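Protein HIRA (Homo sapiens, PDB 5YJE) cooperates with ASF1A, as a subunit of the H3.3 histone chaperone complex, to promote chromatin assembly outside replication, and needs to trimerise for its activity. Local coordinates at the interface of chains A and B. Numbering follows the deposited sequence. Chains: chain A/B, Protein HIRA.

Contact 1: the interface of chains A and B. Residues chain A 157, 164, 167; chain B 169, 205, 209-210.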
loop_
_atom_site.group_PDB
_atom_site.type_symbol
_atom_site.label_atom_id
_atom_site.label_comp_id
_atom_site.label_asym_id
_atom_site.label_seq_id
_atom_site.Cartn_x
_atom_site.Cartn_y
_atom_site.Cartn_z
ATOM N N TRP A 157 -0.628 -0.438 -13.268
ATOM C CA TRP A 157 -1.993 -0.427 -12.777
ATOM C C TRP A 157 -2.730 -1.675 -13.248
ATOM O O TRP A 157 -2.472 -2.210 -14.329
ATOM C CB TRP A 157 -2.737 0.837 -13.247
ATOM C CG TRP A 157 -2.122 2.094 -12.724
ATOM C CD1 TRP A 157 -2.325 2.638 -11.500
ATOM C CD2 TRP A 157 -1.194 2.954 -13.395
ATOM N NE1 TRP A 157 -1.584 3.776 -11.358
ATOM C CE2 TRP A 157 -0.876 3.997 -12.505
ATOM C CE3 TRP A 157 -0.599 2.943 -14.659
ATOM C CZ2 TRP A 157 0.001 5.033 -12.838
ATOM C CZ3 TRP A 157 0.271 3.980 -14.995
ATOM C CH2 TRP A 157 0.559 5.008 -14.091
ATOM N N VAL A 164 -3.588 0.296 -8.174
ATOM C CA VAL A 164 -2.181 0.293 -8.529
ATOM C C VAL A 164 -1.577 -1.059 -8.155
ATOM O O VAL A 164 -1.969 -1.688 -7.158
ATOM C CB VAL A 164 -1.466 1.455 -7.820
ATOM C CG1 VAL A 164 -1.482 1.233 -6.328
ATOM C CG2 VAL A 164 -0.061 1.666 -8.367
ATOM N N LYS A 167 3.691 1.094 -7.682
ATOM C CA LYS A 167 3.602 2.542 -7.505
ATOM C C LYS A 167 4.971 3.198 -7.668
ATOM O O LYS A 167 5.733 3.314 -6.702
ATOM C CB LYS A 167 3.016 2.899 -6.141
ATOM C CG LYS A 167 2.915 4.406 -5.997
ATOM C CD LYS A 167 2.184 4.815 -4.762
ATOM C CE LYS A 167 2.122 6.347 -4.630
ATOM N NZ LYS A 167 1.376 7.006 -5.752
ATOM N N GLU B 169 1.834 12.471 -0.853
ATOM C CA GLU B 169 1.914 12.673 -2.300
ATOM C C GLU B 169 2.427 14.065 -2.593
ATOM O O GLU B 169 1.851 15.050 -2.126
ATOM C CB GLU B 169 0.555 12.479 -2.958
ATOM C CG GLU B 169 0.135 11.052 -2.924
ATOM C CD GLU B 169 1.064 10.148 -3.739
ATOM O OE1 GLU B 169 1.470 10.538 -4.860
ATOM O OE2 GLU B 169 1.365 9.041 -3.255
ATOM N N PHE B 205 -6.938 13.086 -6.112
ATOM C CA PHE B 205 -6.069 11.941 -5.879
ATOM C C PHE B 205 -6.932 10.716 -5.598
ATOM O O PHE B 205 -7.741 10.717 -4.667
ATOM C CB PHE B 205 -5.081 12.173 -4.733
ATOM C CG PHE B 205 -4.003 11.131 -4.688
ATOM C CD1 PHE B 205 -2.843 11.284 -5.420
ATOM C CD2 PHE B 205 -4.190 9.957 -3.977
ATOM C CE1 PHE B 205 -1.860 10.282 -5.422
ATOM C CE2 PHE B 205 -3.221 8.979 -3.967
ATOM C CZ PHE B 205 -2.053 9.139 -4.697
ATOM N N LEU B 209 -6.131 3.831 -7.121
ATOM C CA LEU B 209 -5.198 3.869 -8.242
ATOM C C LEU B 209 -3.869 4.473 -7.816
ATOM O O LEU B 209 -2.831 4.169 -8.417
ATOM C CB LEU B 209 -5.778 4.654 -9.417
ATOM C CG LEU B 209 -6.744 4.030 -10.430
ATOM C CD1 LEU B 209 -7.052 5.065 -11.496
ATOM C CD2 LEU B 209 -6.232 2.716 -11.074
ATOM N N SER B 210 -3.888 5.320 -6.775
ATOM C CA SER B 210 -2.699 6.010 -6.273
ATOM C C SER B 210 -2.185 7.021 -7.290
ATOM O O SER B 210 -0.984 7.137 -7.533
ATOM C CB SER B 210 -1.599 5.029 -5.860
ATOM O OG SER B 210 -0.887 5.555 -4.756
#
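A:Lys167 and B:Glu169 reach toward each other tip to tip across the subunit boundary and form a salt bridge. The ammonium NZ of A:Lys167 lies 3.2 Å from the carboxylate oxygen OE2 of B:Glu169. The lysine chain is extended from a CG anti to the backbone N and bends only at its last torsion (chi4 62°). That bend points NZ at the backbone O of B:Ser210, with the carboxylate and the serine OG set to the side.

Hydrogen bonds add to the hold on the ammonium. NZ of A:Lys167 donates to the hydroxyl OG of B:Ser210 at 2.9 Å. A weak bond runs from the same NZ to the backbone O of B:Ser210. The nearby carboxylate would be expected to stabilise the lysine's positive charge. A second weak bond joins the indole NE1 of A:Trp157 to the backbone O of B:Leu209 at 3.2 Å. This oxygen lies in the indole plane, at the ring edge, but the bond is bent, with 130° at the hydrogen.

Apolar packing fills in between the polar groups. CG1 of A:Val164 meets CB of B:Ser210 at 3.8 Å. CD1 of A:Trp157 touches the methyl CD2 of B:Leu209 at 3.9 Å, and the two side chains cross at about a right angle. CD of A:Lys167 also rests near CB of B:Ser210.

The site is part of a contact between two copies of the C-terminal portion of HIRA, which trimerises. B:Leu209 and B:Ser210, in the loop between strands 201-206 and 211-217, meet strands 153-158, 163-164 and 167-170 of chain A. B:Glu169 comes from strand 167-170 of its own chain.

Contact 2: the interface of chains A and B. Residues chain A 124-128; chain B 213-215, 282-283, 286.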
loop_
_atom_site.group_PDB
_atom_site.type_symbol
_atom_site.label_atom_id
_atom_site.label_comp_id
_atom_site.label_asym_id
_atom_site.label_seq_id
_atom_site.Cartn_x
_atom_site.Cartn_y
_atom_site.Cartn_z
ATOM N N ARG A 124 -13.674 4.893 -22.523
ATOM C CA ARG A 124 -12.756 5.361 -21.486
ATOM C C ARG A 124 -13.042 4.651 -20.167
ATOM O O ARG A 124 -14.176 4.640 -19.687
ATOM C CB ARG A 124 -12.874 6.884 -21.306
ATOM C CG ARG A 124 -12.120 7.383 -20.075
ATOM C CD ARG A 124 -12.111 8.903 -19.883
ATOM N NE ARG A 124 -11.393 9.590 -20.951
ATOM C CZ ARG A 124 -10.075 9.750 -21.001
ATOM N NH1 ARG A 124 -9.302 9.275 -20.021
ATOM N NH2 ARG A 124 -9.532 10.402 -22.024
ATOM N N LEU A 125 -12.009 4.048 -19.590
ATOM C CA LEU A 125 -12.143 3.288 -18.348
ATOM C C LEU A 125 -11.856 4.118 -17.103
ATOM O O LEU A 125 -12.560 3.989 -16.097
ATOM C CB LEU A 125 -11.216 2.067 -18.385
ATOM C CG LEU A 125 -11.598 1.062 -19.490
ATOM C CD1 LEU A 125 -10.665 -0.140 -19.548
ATOM C CD2 LEU A 125 -13.020 0.568 -19.283
ATOM N N LEU A 126 -10.856 4.989 -17.165
ATOM C CA LEU A 126 -10.417 5.785 -16.028
ATOM C C LEU A 126 -10.259 7.232 -16.462
ATOM O O LEU A 126 -9.940 7.509 -17.625
ATOM C CB LEU A 126 -9.077 5.265 -15.481
ATOM C CG LEU A 126 -9.026 3.750 -15.242
ATOM C CD1 LEU A 126 -7.618 3.219 -15.080
ATOM C CD2 LEU A 126 -9.882 3.415 -14.048
ATOM N N SER A 127 -10.499 8.155 -15.518
ATOM C CA SER A 127 -10.093 9.548 -15.661
ATOM C C SER A 127 -8.632 9.608 -16.074
ATOM O O SER A 127 -7.845 8.743 -15.675
ATOM C CB SER A 127 -10.278 10.329 -14.360
ATOM O OG SER A 127 -11.584 10.177 -13.849
ATOM N N PRO A 128 -8.234 10.596 -16.869
ATOM C CA PRO A 128 -6.820 10.714 -17.247
ATOM C C PRO A 128 -5.936 10.755 -16.012
ATOM O O PRO A 128 -6.280 11.361 -14.991
ATOM C CB PRO A 128 -6.767 12.040 -18.017
ATOM C CG PRO A 128 -8.176 12.289 -18.468
ATOM C CD PRO A 128 -9.064 11.681 -17.421
ATOM N N ASN B 213 -5.605 12.395 -10.813
ATOM C CA ASN B 213 -6.509 12.226 -11.940
ATOM C C ASN B 213 -7.171 13.544 -12.302
ATOM O O ASN B 213 -7.712 14.234 -11.435
ATOM C CB ASN B 213 -7.590 11.192 -11.653
ATOM C CG ASN B 213 -7.014 9.849 -11.306
ATOM O OD1 ASN B 213 -7.000 9.452 -10.143
ATOM N ND2 ASN B 213 -6.494 9.153 -12.307
ATOM N N LEU B 214 -7.161 13.861 -13.594
ATOM C CA LEU B 214 -7.858 15.019 -14.140
ATOM C C LEU B 214 -9.346 14.710 -14.240
ATOM O O LEU B 214 -9.767 13.923 -15.088
ATOM C CB LEU B 214 -7.291 15.373 -15.509
ATOM C CG LEU B 214 -7.895 16.620 -16.129
ATOM C CD1 LEU B 214 -7.410 17.875 -15.374
ATOM C CD2 LEU B 214 -7.544 16.670 -17.606
ATOM N N VAL B 215 -10.150 15.340 -13.389
ATOM C CA VAL B 215 -11.585 15.097 -13.342
ATOM C C VAL B 215 -12.380 16.269 -13.874
ATOM O O VAL B 215 -13.612 16.211 -13.888
ATOM C CB VAL B 215 -12.043 14.762 -11.908
ATOM C CG1 VAL B 215 -11.326 13.536 -11.431
ATOM C CG2 VAL B 215 -11.766 15.947 -10.957
ATOM N N ALA B 282 -16.373 8.482 -15.584
ATOM C CA ALA B 282 -15.080 8.174 -15.001
ATOM C C ALA B 282 -14.739 9.145 -13.872
ATOM O O ALA B 282 -14.176 8.751 -12.849
ATOM C CB ALA B 282 -14.008 8.219 -16.084
ATOM N N ALA B 283 -15.056 10.423 -14.054
ATOM C CA ALA B 283 -14.731 11.416 -13.052
ATOM C C ALA B 283 -15.521 11.149 -11.788
ATOM O O ALA B 283 -14.990 11.262 -10.675
ATOM C CB ALA B 283 -15.011 12.818 -13.594
ATOM N N THR B 286 -13.888 8.124 -10.091
ATOM C CA THR B 286 -12.633 8.561 -9.481
ATOM C C THR B 286 -12.867 9.323 -8.174
ATOM O O THR B 286 -12.132 9.144 -7.196
ATOM C CB THR B 286 -11.871 9.438 -10.475
ATOM O OG1 THR B 286 -11.550 8.677 -11.636
ATOM C CG2 THR B 286 -10.594 9.949 -9.874
#
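The side-chain amide of B:Asn213 approaches the backbone O of A:Pro128, its ND2 making a weak hydrogen bond at 3.5 Å. The same oxygen accepts a firmer bond from the backbone N of B:Leu214, at 3.0 Å. The guanidinium of A:Arg124 works within its own chain. It takes the O of A:Leu126 at its edge, nearly in plane, with NH1 at 3.0 Å, which is likely to steady the loop before A:Ser127.

A:Ser127 reaches the end of helix 266-286. Its OG lies anti to the carbonyl carbon (chi1 -52°), which turns the hydroxyl toward the helix. There it meets the hydroxyl OG1 of B:Thr286 at 2.7 Å in a hydrogen bond of undecided direction. OG1 of B:Thr286 donates to the backbone O of B:Ala282 at 2.9 Å, from above the carbonyl plane. The serine OG also comes within 3.1 Å of the B:Ala282 O, at most a weak bond, since one serine proton cannot serve both partners. An alanine in place of B:Thr286 would probably leave the A:Ser127 hydroxyl without its threonine mate and freer to turn. The methyl CB of B:Ala282 packs against the A:Ser127 backbone.

Beside the B:Leu214 bond, CD of A:Pro128 lies 3.3 Å from the backbone O of B:Leu214. The site fastens strand 127-130 of chain A to both strand 211-217 and helix 266-286 of chain B, and is likely to support the trimer that HIRA needs for its activity.

The C-alpha centres of contact 1 and contact 2 lie about 13 Å apart, within one A-B interface. They share no residue, but part of the chain B sides is close in sequence. B:Leu209 and B:Ser210 of contact 1 come just before strand 211-217, which serves contact 2. On chain A the two contacts draw on different strands of the sheet-rich part. Contact 1 rests on a charged pair and loop groups, whereas contact 2 adds the helical part of chain B. The deposited assembly holds three copies, and the interface is not an exact two-fold, as suits unlike surfaces meeting around a trimer.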